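Side-chain contact in FERM, ARHGEF and pleckstrin domain-containing protein 2 (Mus musculus, PDB 6D2K), which acts as a guanine nucleotide exchange factor that activates RAC1, its FERM domain making up the chain described here: residues 18-23 with 38-43. Numbering follows the deposited sequence.
Sequences TVELFD and WKHLNL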
loop_
_atom_site.group_PDB
_atom_site.type_symbol
_atom_site.label_atom_id
_atom_site.label_comp_id
_atom_site.label_asym_id
_atom_site.label_seq_id
_atom_site.Cartn_x
_atom_site.Cartn_y
_atom_site.Cartn_z
ATOM N N THR A 18 2.759 15.917 4.595
ATOM C CA THR A 18 2.706 17.236 3.980
ATOM C C THR A 18 1.824 17.192 2.733
ATOM O O THR A 18 1.604 16.127 2.155
ATOM C CB THR A 18 4.094 17.752 3.597
ATOM O OG1 THR A 18 4.702 16.880 2.635
ATOM C CG2 THR A 18 4.980 17.832 4.827
ATOM N N VAL A 19 1.316 18.353 2.330
ATOM C CA VAL A 19 0.439 18.439 1.164
ATOM C C VAL A 19 1.060 19.370 0.133
ATOM O O VAL A 19 1.531 20.464 0.472
ATOM C CB VAL A 19 -0.968 18.931 1.552
ATOM C CG1 VAL A 19 -1.866 19.064 0.319
ATOM C CG2 VAL A 19 -1.606 17.990 2.566
ATOM N N GLU A 20 1.094 18.921 -1.118
ATOM C CA GLU A 20 1.576 19.735 -2.221
ATOM C C GLU A 20 0.443 19.928 -3.217
ATOM O O GLU A 20 -0.344 19.016 -3.438
ATOM C CB GLU A 20 2.791 19.100 -2.895
ATOM C CG GLU A 20 4.133 19.582 -2.360
ATOM C CD GLU A 20 4.392 21.057 -2.660
ATOM O OE1 GLU A 20 3.994 21.898 -1.835
ATOM O OE2 GLU A 20 4.974 21.374 -3.724
ATOM N N LEU A 21 0.359 21.122 -3.799
ATOM C CA LEU A 21 -0.716 21.464 -4.730
ATOM C C LEU A 21 -0.219 21.393 -6.166
ATOM O O LEU A 21 0.866 21.899 -6.483
ATOM C CB LEU A 21 -1.240 22.873 -4.420
ATOM C CG LEU A 21 -1.640 23.104 -2.960
ATOM C CD1 LEU A 21 -1.896 24.582 -2.703
ATOM C CD2 LEU A 21 -2.863 22.282 -2.577
ATOM N N PHE A 22 -0.994 20.743 -7.031
ATOM C CA PHE A 22 -0.623 20.602 -8.438
ATOM C C PHE A 22 -1.768 21.070 -9.313
ATOM O O PHE A 22 -2.895 20.616 -9.154
ATOM C CB PHE A 22 -0.285 19.150 -8.778
ATOM C CG PHE A 22 0.910 18.621 -8.039
ATOM C CD1 PHE A 22 2.142 18.547 -8.652
ATOM C CD2 PHE A 22 0.789 18.201 -6.730
ATOM C CE1 PHE A 22 3.246 18.056 -7.967
ATOM C CE2 PHE A 22 1.878 17.722 -6.041
ATOM C CZ PHE A 22 3.111 17.650 -6.655
ATOM N N ASP A 23 -1.471 21.977 -10.235
ATOM C CA ASP A 23 -2.483 22.470 -11.159
ATOM C C ASP A 23 -2.331 21.766 -12.496
ATOM O O ASP A 23 -1.252 21.740 -13.081
ATOM C CB ASP A 23 -2.355 23.985 -11.313
ATOM C CG ASP A 23 -2.679 24.721 -10.035
ATOM O OD1 ASP A 23 -3.730 24.421 -9.430
ATOM O OD2 ASP A 23 -1.888 25.598 -9.631
ATOM N N TRP A 38 6.579 12.895 -9.250
ATOM C CA TRP A 38 7.895 12.256 -9.211
ATOM C C TRP A 38 9.006 13.305 -9.303
ATOM O O TRP A 38 10.075 13.142 -8.723
ATOM C CB TRP A 38 8.073 11.238 -10.341
ATOM C CG TRP A 38 7.019 10.140 -10.451
ATOM C CD1 TRP A 38 6.744 9.395 -11.553
ATOM C CD2 TRP A 38 6.111 9.693 -9.429
ATOM N NE1 TRP A 38 5.733 8.507 -11.290
ATOM C CE2 TRP A 38 5.326 8.671 -9.994
ATOM C CE3 TRP A 38 5.890 10.056 -8.096
ATOM C CZ2 TRP A 38 4.327 8.003 -9.271
ATOM C CZ3 TRP A 38 4.893 9.390 -7.378
ATOM C CH2 TRP A 38 4.134 8.376 -7.970
ATOM N N LYS A 39 8.745 14.380 -10.041
ATOM C CA LYS A 39 9.708 15.471 -10.182
ATOM C C LYS A 39 9.815 16.292 -8.911
ATOM O O LYS A 39 10.913 16.619 -8.462
ATOM C CB LYS A 39 9.311 16.393 -11.332
ATOM C CG LYS A 39 9.663 15.881 -12.707
ATOM C CD LYS A 39 9.907 17.048 -13.670
ATOM C CE LYS A 39 9.337 18.367 -13.140
ATOM N NZ LYS A 39 10.223 19.029 -12.128
ATOM N N HIS A 40 8.670 16.651 -8.344
ATOM C CA HIS A 40 8.653 17.380 -7.093
ATOM C C HIS A 40 9.469 16.628 -6.045
ATOM O O HIS A 40 10.161 17.243 -5.238
ATOM C CB HIS A 40 7.221 17.596 -6.602
ATOM C CG HIS A 40 7.145 18.118 -5.204
ATOM N ND1 HIS A 40 7.354 19.444 -4.894
ATOM C CD2 HIS A 40 6.908 17.489 -4.029
ATOM C CE1 HIS A 40 7.239 19.612 -3.590
ATOM N NE2 HIS A 40 6.965 18.445 -3.041
ATOM N N LEU A 41 9.397 15.297 -6.079
ATOM C CA LEU A 41 10.056 14.466 -5.069
ATOM C C LEU A 41 11.458 14.033 -5.461
ATOM O O LEU A 41 12.221 13.559 -4.616
ATOM C CB LEU A 41 9.225 13.210 -4.767
ATOM C CG LEU A 41 7.855 13.471 -4.136
ATOM C CD1 LEU A 41 7.078 12.160 -3.948
ATOM C CD2 LEU A 41 7.985 14.229 -2.823
ATOM N N ASN A 42 11.788 14.173 -6.739
ATOM C CA ASN A 42 13.005 13.593 -7.269
ATOM C C ASN A 42 13.043 12.106 -6.931
ATOM O O ASN A 42 14.017 11.596 -6.369
ATOM C CB ASN A 42 14.229 14.336 -6.729
ATOM C CG ASN A 42 14.279 15.778 -7.203
ATOM O OD1 ASN A 42 14.179 16.046 -8.400
ATOM N ND2 ASN A 42 14.429 16.711 -6.268
ATOM N N LEU A 43 11.949 11.429 -7.268
ATOM C CA LEU A 43 11.787 10.006 -7.003
ATOM C C LEU A 43 12.218 9.156 -8.196
ATOM O O LEU A 43 11.467 8.982 -9.152
ATOM C CB LEU A 43 10.320 9.720 -6.655
ATOM C CG LEU A 43 9.944 8.278 -6.310
ATOM C CD1 LEU A 43 10.829 7.771 -5.168
ATOM C CD2 LEU A 43 8.469 8.176 -5.951
#
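H40, on the last turn of helix 30-41, meets E20 and F22 of the edge strand 19-24 in the ubiquitin-like N-terminal lobe of the FERM domain. Only these three residues touch across the two segments, and the summed buried area is just 140 Å². The tightly packed part is centred on F22, a buried residue whose CZ lies 4.1 Å from H40 CB, with that carbon at the ring edge, near its plane. With CG beside the backbone N (chi1 -63°), the phenyl enters the groove between sheet and helix, where L33, Q36 and V37 of the helix and V12 of strand 8-13 also touch it. The solvent side is a mixed pair, H40 exposed and E20 partly exposed. An H40 chi1 of 169° sets CG opposite the backbone N and swings the imidazole toward E20; L14 touches both residues. The E20 carboxylate plane stands 23° from the ring plane. E20 CB lies over one ring face, offset toward the rim, 4.2 Å above the plane, and E20 CG lies against H40 NE2. OE2 comes within 3.3 Å of H40 ND1, but the geometry is too bent for a hydrogen bond; the carboxylate's closest approach, at a ring carbon, is a doubtful clash. Exchanging E20 for an alanine would probably leave one side of the imidazole without its CG packing and acidic neighbour. A nearby carboxylate might favour a protonated H40, yet any attraction between the two is probably undirected, and the firmer packing is that of F22.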